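Local atomic coordinates of neurogenic locus protein delta (Drosophila melanogaster, PDB entry 7ALK), a protein that is a transmembrane ligand for the Notch receptor, required for correct separation of neural and epidermal lineages, this extracellular piece holding its C2-like, DSL and first EGF domains. Residues A[59-67]-A[92-103]; A[15-25]-A[32-40]. One frame throughout, in Å; residues are numbered along the deposited sequence.

Overall arrangement
Both contacts belong to the N-terminal C2-like domain of Delta, a two-sheet beta sandwich. Contact 2 (15-25 with 32-40) comes first along the chain, almost wholly within the long loop between strands 3-12 and 40-48, reaching the first residue of the latter, and closes before contact 1 (59-67 with 92-103) opens. Contact 1 lies in the sandwich body, where strand 63-72 of one sheet faces strand 92-95 of the other. The centres of contacts 1 and 2 are about 33 Å apart, and the nearest atoms of contacts 1 and 2 are about 8 Å apart. Strand 40-48 links them, leaving the disulfide-braced loop and pairing with strand 63-72.

Contact 1 of 2, residues A[59-67]-A[92-103]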
loop_
_atom_site.group_PDB
_atom_site.type_symbol
_atom_site.label_atom_id
_atom_site.label_comp_id
_atom_site.label_asym_id
_atom_site.label_seq_id
_atom_site.Cartn_x
_atom_site.Cartn_y
_atom_site.Cartn_z
ATOM N N GLN A 59 0.923 -16.195 -13.807
ATOM C CA GLN A 59 0.537 -16.265 -12.406
ATOM C C GLN A 59 0.555 -14.886 -11.756
ATOM O O GLN A 59 1.358 -14.018 -12.109
ATOM C CB GLN A 59 1.464 -17.213 -11.637
ATOM C CG GLN A 59 2.914 -16.743 -11.510
ATOM C CD GLN A 59 3.729 -16.937 -12.783
ATOM O OE1 GLN A 59 3.189 -17.247 -13.844
ATOM N NE2 GLN A 59 5.041 -16.750 -12.675
ATOM N N CYS A 60 -0.349 -14.696 -10.797
ATOM C CA CYS A 60 -0.389 -13.486 -9.978
ATOM C C CYS A 60 0.610 -13.659 -8.842
ATOM O O CYS A 60 0.305 -14.226 -7.792
ATOM C CB CYS A 60 -1.797 -13.234 -9.451
ATOM S SG CYS A 60 -3.093 -13.219 -10.713
ATOM N N THR A 61 1.829 -13.159 -9.058
ATOM C CA THR A 61 2.907 -13.398 -8.104
ATOM C C THR A 61 2.685 -12.662 -6.787
ATOM O O THR A 61 3.161 -13.117 -5.741
ATOM C CB THR A 61 4.250 -12.992 -8.714
ATOM O OG1 THR A 61 4.364 -11.563 -8.717
ATOM C CG2 THR A 61 4.362 -13.508 -10.143
ATOM N N TYR A 62 1.977 -11.534 -6.810
ATOM C CA TYR A 62 1.734 -10.789 -5.581
ATOM C C TYR A 62 0.435 -11.195 -4.893
ATOM O O TYR A 62 0.409 -11.340 -3.666
ATOM C CB TYR A 62 1.715 -9.284 -5.861
ATOM C CG TYR A 62 3.049 -8.702 -6.274
ATOM C CD1 TYR A 62 3.962 -8.268 -5.322
ATOM C CD2 TYR A 62 3.390 -8.576 -7.616
ATOM C CE1 TYR A 62 5.179 -7.729 -5.693
ATOM C CE2 TYR A 62 4.606 -8.038 -7.996
ATOM C CZ TYR A 62 5.495 -7.618 -7.032
ATOM O OH TYR A 62 6.706 -7.082 -7.407
ATOM N N GLY A 63 -0.643 -11.375 -5.645
ATOM C CA GLY A 63 -1.907 -11.740 -5.034
ATOM C C GLY A 63 -3.003 -11.867 -6.070
ATOM O O GLY A 63 -2.917 -11.323 -7.177
ATOM N N ASP A 64 -4.054 -12.602 -5.678
ATOM C CA ASP A 64 -5.246 -12.841 -6.497
ATOM C C ASP A 64 -6.450 -12.664 -5.568
ATOM O O ASP A 64 -7.037 -13.632 -5.080
ATOM C CB ASP A 64 -5.210 -14.226 -7.144
ATOM C CG ASP A 64 -6.387 -14.475 -8.073
ATOM O OD1 ASP A 64 -7.193 -13.545 -8.292
ATOM O OD2 ASP A 64 -6.502 -15.607 -8.586
ATOM N N VAL A 65 -6.818 -11.409 -5.325
ATOM C CA VAL A 65 -7.838 -11.061 -4.341
ATOM C C VAL A 65 -9.211 -11.047 -4.999
ATOM O O VAL A 65 -9.381 -10.543 -6.116
ATOM C CB VAL A 65 -7.519 -9.704 -3.686
ATOM C CG1 VAL A 65 -8.623 -9.295 -2.724
ATOM C CG2 VAL A 65 -6.188 -9.772 -2.962
ATOM N N ILE A 66 -10.197 -11.604 -4.300
ATOM C CA ILE A 66 -11.589 -11.606 -4.736
ATOM C C ILE A 66 -12.396 -10.793 -3.734
ATOM O O ILE A 66 -12.239 -10.962 -2.520
ATOM C CB ILE A 66 -12.143 -13.038 -4.860
ATOM C CG1 ILE A 66 -11.788 -13.631 -6.222
ATOM C CG2 ILE A 66 -13.647 -13.056 -4.668
ATOM C CD1 ILE A 66 -12.492 -14.936 -6.509
ATOM N N THR A 67 -13.258 -9.914 -4.243
ATOM C CA THR A 67 -14.074 -8.992 -3.466
ATOM C C THR A 67 -15.517 -9.476 -3.392
ATOM O O THR A 67 -16.062 -9.957 -4.392
ATOM C CB THR A 67 -14.043 -7.597 -4.093
ATOM O OG1 THR A 67 -12.695 -7.257 -4.440
ATOM C CG2 THR A 67 -14.578 -6.560 -3.126
ATOM N N ILE A 92 -6.735 -2.239 -0.856
ATOM C CA ILE A 92 -6.288 -3.627 -0.890
ATOM C C ILE A 92 -4.766 -3.638 -0.874
ATOM O O ILE A 92 -4.124 -2.908 -1.638
ATOM C CB ILE A 92 -6.835 -4.347 -2.133
ATOM C CG1 ILE A 92 -8.340 -4.111 -2.265
ATOM C CG2 ILE A 92 -6.534 -5.834 -2.065
ATOM C CD1 ILE A 92 -8.947 -4.724 -3.506
ATOM N N GLN A 93 -4.183 -4.466 -0.011
ATOM C CA GLN A 93 -2.744 -4.478 0.216
ATOM C C GLN A 93 -2.139 -5.794 -0.249
ATOM O O GLN A 93 -2.585 -6.870 0.164
ATOM C CB GLN A 93 -2.421 -4.254 1.694
ATOM C CG GLN A 93 -2.794 -2.877 2.210
ATOM C CD GLN A 93 -2.206 -2.593 3.576
ATOM O OE1 GLN A 93 -1.512 -3.432 4.152
ATOM N NE2 GLN A 93 -2.477 -1.404 4.103
ATOM N N PHE A 94 -1.118 -5.701 -1.103
ATOM C CA PHE A 94 -0.312 -6.848 -1.510
ATOM C C PHE A 94 1.095 -6.681 -0.952
ATOM O O PHE A 94 1.919 -5.971 -1.550
ATOM C CB PHE A 94 -0.270 -6.981 -3.035
ATOM C CG PHE A 94 -1.623 -6.984 -3.686
ATOM C CD1 PHE A 94 -2.239 -5.798 -4.050
ATOM C CD2 PHE A 94 -2.274 -8.178 -3.947
ATOM C CE1 PHE A 94 -3.483 -5.804 -4.654
ATOM C CE2 PHE A 94 -3.515 -8.190 -4.550
ATOM C CZ PHE A 94 -4.121 -7.002 -4.903
ATOM N N PRO A 95 1.422 -7.300 0.178
ATOM C CA PRO A 95 2.745 -7.105 0.773
ATOM C C PRO A 95 3.809 -7.954 0.092
ATOM O O PRO A 95 3.522 -8.922 -0.613
ATOM C CB PRO A 95 2.538 -7.544 2.226
ATOM C CG PRO A 95 1.492 -8.603 2.127
ATOM C CD PRO A 95 0.580 -8.197 0.988
ATOM N N PHE A 96 5.062 -7.565 0.322
ATOM C CA PHE A 96 6.211 -8.304 -0.178
ATOM C C PHE A 96 7.315 -8.267 0.868
ATOM O O PHE A 96 7.271 -7.487 1.824
ATOM C CB PHE A 96 6.702 -7.752 -1.526
ATOM C CG PHE A 96 6.877 -6.259 -1.553
ATOM C CD1 PHE A 96 5.831 -5.429 -1.919
ATOM C CD2 PHE A 96 8.100 -5.685 -1.243
ATOM C CE1 PHE A 96 5.992 -4.056 -1.954
ATOM C CE2 PHE A 96 8.268 -4.312 -1.279
ATOM C CZ PHE A 96 7.213 -3.497 -1.633
ATOM N N SER A 97 8.311 -9.135 0.688
ATOM C CA SER A 97 9.437 -9.236 1.609
ATOM C C SER A 97 10.778 -9.051 0.911
ATOM O O SER A 97 11.825 -9.273 1.531
ATOM C CB SER A 97 9.409 -10.582 2.340
ATOM O OG SER A 97 8.209 -10.737 3.078
ATOM N N PHE A 98 10.774 -8.655 -0.355
ATOM C CA PHE A 98 11.981 -8.439 -1.139
ATOM C C PHE A 98 12.080 -6.964 -1.516
ATOM O O PHE A 98 11.247 -6.141 -1.125
ATOM C CB PHE A 98 11.981 -9.326 -2.387
ATOM C CG PHE A 98 10.644 -9.408 -3.072
ATOM C CD1 PHE A 98 10.251 -8.432 -3.971
ATOM C CD2 PHE A 98 9.779 -10.458 -2.810
ATOM C CE1 PHE A 98 9.021 -8.503 -4.602
ATOM C CE2 PHE A 98 8.547 -10.535 -3.436
ATOM C CZ PHE A 98 8.168 -9.555 -4.334
ATOM N N SER A 99 13.114 -6.632 -2.281
ATOM C CA SER A 99 13.246 -5.276 -2.796
ATOM C C SER A 99 12.177 -5.030 -3.851
ATOM O O SER A 99 11.935 -5.883 -4.709
ATOM C CB SER A 99 14.639 -5.063 -3.384
ATOM O OG SER A 99 15.646 -5.439 -2.462
ATOM N N TRP A 100 11.526 -3.874 -3.779
ATOM C CA TRP A 100 10.487 -3.548 -4.743
ATOM C C TRP A 100 11.091 -3.456 -6.139
ATOM O O TRP A 100 11.952 -2.595 -6.376
ATOM C CB TRP A 100 9.794 -2.238 -4.381
ATOM C CG TRP A 100 8.794 -1.814 -5.411
ATOM C CD1 TRP A 100 8.869 -0.725 -6.225
ATOM C CD2 TRP A 100 7.578 -2.487 -5.751
ATOM N NE1 TRP A 100 7.769 -0.671 -7.046
ATOM C CE2 TRP A 100 6.961 -1.743 -6.775
ATOM C CE3 TRP A 100 6.946 -3.645 -5.285
ATOM C CZ2 TRP A 100 5.745 -2.120 -7.343
ATOM C CZ3 TRP A 100 5.740 -4.017 -5.848
ATOM C CH2 TRP A 100 5.151 -3.257 -6.866
ATOM N N PRO A 101 10.675 -4.305 -7.084
ATOM C CA PRO A 101 11.319 -4.327 -8.407
ATOM C C PRO A 101 11.127 -3.057 -9.222
ATOM O O PRO A 101 11.686 -2.963 -10.321
ATOM C CB PRO A 101 10.646 -5.524 -9.100
ATOM C CG PRO A 101 10.067 -6.345 -7.991
ATOM C CD PRO A 101 9.651 -5.354 -6.953
ATOM N N GLY A 102 10.361 -2.081 -8.735
ATOM C CA GLY A 102 10.107 -0.864 -9.475
ATOM C C GLY A 102 9.130 -1.000 -10.620
ATOM O O GLY A 102 8.612 0.017 -11.097
ATOM N N THR A 103 8.860 -2.216 -11.081
ATOM C CA THR A 103 7.911 -2.471 -12.151
ATOM C C THR A 103 6.850 -3.448 -11.662
ATOM O O THR A 103 7.076 -4.225 -10.730
ATOM C CB THR A 103 8.611 -3.033 -13.397
ATOM O OG1 THR A 103 9.309 -4.235 -13.051
ATOM C CG2 THR A 103 9.601 -2.024 -13.955
#
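V65 packs on I92 and F94, and Y62, just ahead of the strand, on F94; strands 63-66 and 92-95 have axes that come within 8.6 Å and run nearly antiparallel at 159°. The strands belong to different sheets of the C2-like sandwich, each bonded to its own neighbour: 63-72 to 40-48, and 92-95 to 3-12. V65 CG2 reaches F94 CE2 at 3.5 Å, oblique to the ring, and also meets I92 CG2 at 4.1 Å, the two aliphatic chains lying alongside and pointing opposite ways. The F94 ring turns its edge to the backbone, with CD2 lying 3.7 Å from G63 CA. The lack of a side chain at G63 probably lets the ring edge come this close. Y62 and G63 form a classic beta bulge opposite L47.

The aromatic contacts gather round Y62. Its CG lies anti to the carbonyl carbon (chi1 -67°), which sends the ring out among the loop residues F96, F98, W100 and P101. Y62 CE1 meets F98 CZ at 3.8 Å, at the edge of the F98 ring, while F96 CB comes in at the edge of the Y62 ring. Against W100 the rings are oblique, with planes at 47° and centroids 5.7 Å apart. The phenol end meets the proline, Y62 OH lying 3.4 Å from P101 CD. H49 lies beside Y62 with its ring nearly parallel. Reduced to an alanine, Y62 would probably leave W100, F98 and P101 without the ring they close on, opening a gap between loop 96-101 and the bulge.

Polar groups pair outside these two segments: W100 NE1 with L136 O, just past strand 124-135, and D64 OD1 with R44. Strand 92-95 and the 96-101 loop therefore meet 59-67 by apolar packing, without directional bonds between the segments.

Contact 2 of 2, residues A[15-25]-A[32-40]; sequences HGRDNEGRCCS and TGKCLGSCK
The H15 ring has the tip of K34 beside it, approaching obliquely, with K34 NZ 3.0 Å from H15 ND1. The bends of K34 at chi2 and chi3 fold its chain back to bring the amine there. The other flat group, the R17 guanidinium, receives G33 O at its edge, near its plane; R17 NH2 gives that carbonyl a weak hydrogen bond of 3.1 Å, with an angle of 135° at the hydrogen. R17 leaves its backbone pointing away from 32-40, but the chain, extended from CG to NE, carries the charge back to G33, while the side chain also touches Y151. With K34 NZ 6.0 Å from R17 NH2, these like charges probably repel each other mildly.

Two disulfides do the covalent work. C23 SG joins C35 SG with a right-handed twist (chi3 91°), and the adjacent C24 joins C39 with the opposite, left-handed one (-92°). Neighbouring cysteines thus tie 15-25 to two points four residues apart. Between those points, S25 OG gives a weak hydrogen bond to L36 O at 3.1 Å; its oxygen stands anti to the backbone N, on the side facing the L36-G37 backbone. Within 15-25, C24 N bonds to G16 O, which closes the chain upon itself around the type I turn D18-G21.

Neither segment holds a helix or strand of its own, apart from the start of strand 40-48 at K40. The C24-C39 bridge rests on H112 of strand 103-113, C39 also touches I127 of strand 124-135, and D18 and N19 meet L125 and L126, seating the loop against the ends of these sandwich strands.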
loop_
_atom_site.group_PDB
_atom_site.type_symbol
_atom_site.label_atom_id
_atom_site.label_comp_id
_atom_site.label_asym_id
_atom_site.label_seq_id
_atom_site.Cartn_x
_atom_site.Cartn_y
_atom_site.Cartn_z
ATOM N N HIS A 15 -26.405 2.270 -16.257
ATOM C CA HIS A 15 -27.281 1.516 -17.141
ATOM C C HIS A 15 -27.397 0.047 -16.757
ATOM O O HIS A 15 -28.295 -0.638 -17.260
ATOM C CB HIS A 15 -26.787 1.628 -18.586
ATOM C CG HIS A 15 -26.772 3.029 -19.114
ATOM N ND1 HIS A 15 -27.373 4.079 -18.454
ATOM C CD2 HIS A 15 -26.229 3.553 -20.237
ATOM C CE1 HIS A 15 -27.200 5.190 -19.147
ATOM N NE2 HIS A 15 -26.509 4.899 -20.235
ATOM N N GLY A 16 -26.521 -0.450 -15.885
ATOM C CA GLY A 16 -26.535 -1.849 -15.503
ATOM C C GLY A 16 -26.286 -2.775 -16.675
ATOM O O GLY A 16 -27.022 -3.746 -16.871
ATOM N N ARG A 17 -25.251 -2.490 -17.457
ATOM C CA ARG A 17 -24.988 -3.203 -18.698
ATOM C C ARG A 17 -23.713 -4.037 -18.585
ATOM O O ARG A 17 -23.062 -4.095 -17.538
ATOM C CB ARG A 17 -24.914 -2.223 -19.870
ATOM C CG ARG A 17 -26.243 -1.551 -20.166
ATOM C CD ARG A 17 -26.196 -0.697 -21.421
ATOM N NE ARG A 17 -27.465 -0.015 -21.644
ATOM C CZ ARG A 17 -28.513 -0.561 -22.247
ATOM N NH1 ARG A 17 -28.478 -1.801 -22.706
ATOM N NH2 ARG A 17 -29.625 0.155 -22.390
ATOM N N ASP A 18 -23.362 -4.683 -19.692
ATOM C CA ASP A 18 -22.349 -5.727 -19.740
ATOM C C ASP A 18 -21.198 -5.295 -20.641
ATOM O O ASP A 18 -21.289 -4.315 -21.384
ATOM C CB ASP A 18 -22.969 -7.043 -20.239
ATOM C CG ASP A 18 -22.097 -8.256 -19.975
ATOM O OD1 ASP A 18 -20.858 -8.113 -19.918
ATOM O OD2 ASP A 18 -22.659 -9.362 -19.826
ATOM N N ASN A 19 -20.096 -6.049 -20.558
ATOM C CA ASN A 19 -18.964 -5.828 -21.452
ATOM C C ASN A 19 -19.363 -6.000 -22.911
ATOM O O ASN A 19 -18.812 -5.328 -23.790
ATOM C CB ASN A 19 -17.828 -6.790 -21.099
ATOM C CG ASN A 19 -16.468 -6.272 -21.520
ATOM O OD1 ASN A 19 -16.364 -5.342 -22.320
ATOM N ND2 ASN A 19 -15.414 -6.875 -20.982
ATOM N N GLU A 20 -20.313 -6.890 -23.185
ATOM C CA GLU A 20 -20.791 -7.142 -24.536
ATOM C C GLU A 20 -21.973 -6.261 -24.922
ATOM O O GLU A 20 -22.479 -6.386 -26.042
ATOM C CB GLU A 20 -21.171 -8.618 -24.690
ATOM C CG GLU A 20 -22.231 -9.089 -23.706
ATOM C CD GLU A 20 -22.471 -10.583 -23.782
ATOM O OE1 GLU A 20 -21.988 -11.214 -24.745
ATOM O OE2 GLU A 20 -23.141 -11.127 -22.879
ATOM N N GLY A 21 -22.428 -5.380 -24.028
ATOM C CA GLY A 21 -23.496 -4.443 -24.307
ATOM C C GLY A 21 -24.816 -4.794 -23.647
ATOM O O GLY A 21 -25.598 -3.889 -23.329
ATOM N N ARG A 22 -25.078 -6.082 -23.433
ATOM C CA ARG A 22 -26.331 -6.516 -22.833
ATOM C C ARG A 22 -26.378 -6.071 -21.367
ATOM O O ARG A 22 -25.475 -5.400 -20.864
ATOM C CB ARG A 22 -26.480 -8.031 -22.984
ATOM C CG ARG A 22 -27.886 -8.580 -22.734
ATOM C CD ARG A 22 -28.000 -10.047 -23.113
ATOM N NE ARG A 22 -28.809 -10.791 -22.155
ATOM C CZ ARG A 22 -29.920 -11.446 -22.462
ATOM N NH1 ARG A 22 -30.391 -11.469 -23.698
ATOM N NH2 ARG A 22 -30.577 -12.093 -21.503
ATOM N N CYS A 23 -27.450 -6.431 -20.674
ATOM C CA CYS A 23 -27.627 -6.066 -19.278
ATOM C C CYS A 23 -27.339 -7.254 -18.370
ATOM O O CYS A 23 -27.529 -8.412 -18.749
ATOM C CB CYS A 23 -29.041 -5.544 -19.029
ATOM S SG CYS A 23 -29.322 -3.910 -19.727
ATOM N N CYS A 24 -26.878 -6.946 -17.156
ATOM C CA CYS A 24 -26.501 -7.992 -16.211
ATOM C C CYS A 24 -27.708 -8.816 -15.782
ATOM O O CYS A 24 -27.611 -10.041 -15.633
ATOM C CB CYS A 24 -25.815 -7.368 -14.998
ATOM S SG CYS A 24 -24.800 -5.923 -15.388
ATOM N N SER A 25 -28.855 -8.166 -15.579
ATOM C CA SER A 25 -30.053 -8.891 -15.175
ATOM C C SER A 25 -30.688 -9.631 -16.345
ATOM O O SER A 25 -31.388 -10.628 -16.134
ATOM C CB SER A 25 -31.059 -7.931 -14.544
ATOM O OG SER A 25 -32.075 -8.634 -13.849
ATOM N N THR A 32 -38.367 2.445 -24.930
ATOM C CA THR A 32 -37.186 3.057 -24.327
ATOM C C THR A 32 -35.927 2.244 -24.608
ATOM O O THR A 32 -35.397 2.269 -25.724
ATOM C CB THR A 32 -37.376 3.223 -22.816
ATOM O OG1 THR A 32 -37.233 1.953 -22.170
ATOM C CG2 THR A 32 -38.759 3.777 -22.512
ATOM N N GLY A 33 -35.449 1.519 -23.601
ATOM C CA GLY A 33 -34.246 0.722 -23.734
ATOM C C GLY A 33 -33.595 0.423 -22.400
ATOM O O GLY A 33 -32.715 -0.438 -22.311
ATOM N N LYS A 34 -34.021 1.133 -21.357
ATOM C CA LYS A 34 -33.475 0.919 -20.025
ATOM C C LYS A 34 -33.796 -0.492 -19.538
ATOM O O LYS A 34 -34.718 -1.153 -20.022
ATOM C CB LYS A 34 -34.027 1.958 -19.049
ATOM C CG LYS A 34 -33.851 3.398 -19.512
ATOM C CD LYS A 34 -32.382 3.793 -19.580
ATOM C CE LYS A 34 -31.746 3.798 -18.200
ATOM N NZ LYS A 34 -30.380 4.389 -18.220
ATOM N N CYS A 35 -33.022 -0.950 -18.562
ATOM C CA CYS A 35 -33.091 -2.327 -18.096
ATOM C C CYS A 35 -33.684 -2.393 -16.693
ATOM O O CYS A 35 -34.020 -1.378 -16.077
ATOM C CB CYS A 35 -31.707 -2.973 -18.141
ATOM S SG CYS A 35 -31.337 -3.726 -19.733
ATOM N N LEU A 36 -33.810 -3.620 -16.191
ATOM C CA LEU A 36 -34.479 -3.889 -14.923
ATOM C C LEU A 36 -33.702 -4.960 -14.175
ATOM O O LEU A 36 -33.573 -6.084 -14.667
ATOM C CB LEU A 36 -35.922 -4.348 -15.152
ATOM C CG LEU A 36 -36.870 -3.382 -15.864
ATOM C CD1 LEU A 36 -38.097 -4.119 -16.381
ATOM C CD2 LEU A 36 -37.267 -2.246 -14.938
ATOM N N GLY A 37 -33.195 -4.621 -12.991
ATOM C CA GLY A 37 -32.540 -5.608 -12.155
ATOM C C GLY A 37 -31.207 -5.179 -11.575
ATOM O O GLY A 37 -30.731 -5.776 -10.604
ATOM N N SER A 38 -30.591 -4.156 -12.174
ATOM C CA SER A 38 -29.306 -3.613 -11.737
ATOM C C SER A 38 -28.181 -4.640 -11.838
ATOM O O SER A 38 -28.414 -5.806 -12.174
ATOM C CB SER A 38 -29.402 -3.073 -10.307
ATOM O OG SER A 38 -29.452 -4.126 -9.361
ATOM N N CYS A 39 -26.954 -4.212 -11.547
ATOM C CA CYS A 39 -25.756 -5.026 -11.736
ATOM C C CYS A 39 -25.043 -5.185 -10.400
ATOM O O CYS A 39 -24.395 -4.248 -9.923
ATOM C CB CYS A 39 -24.834 -4.391 -12.775
ATOM S SG CYS A 39 -23.791 -5.557 -13.667
ATOM N N LYS A 40 -25.151 -6.372 -9.804
ATOM C CA LYS A 40 -24.520 -6.656 -8.519
ATOM C C LYS A 40 -23.026 -6.865 -8.746
ATOM O O LYS A 40 -22.607 -7.918 -9.241
ATOM C CB LYS A 40 -25.168 -7.874 -7.872
ATOM C CG LYS A 40 -26.689 -7.850 -7.939
ATOM C CD LYS A 40 -27.331 -8.459 -6.702
ATOM C CE LYS A 40 -27.127 -7.575 -5.484
ATOM N NZ LYS A 40 -27.768 -8.138 -4.265
#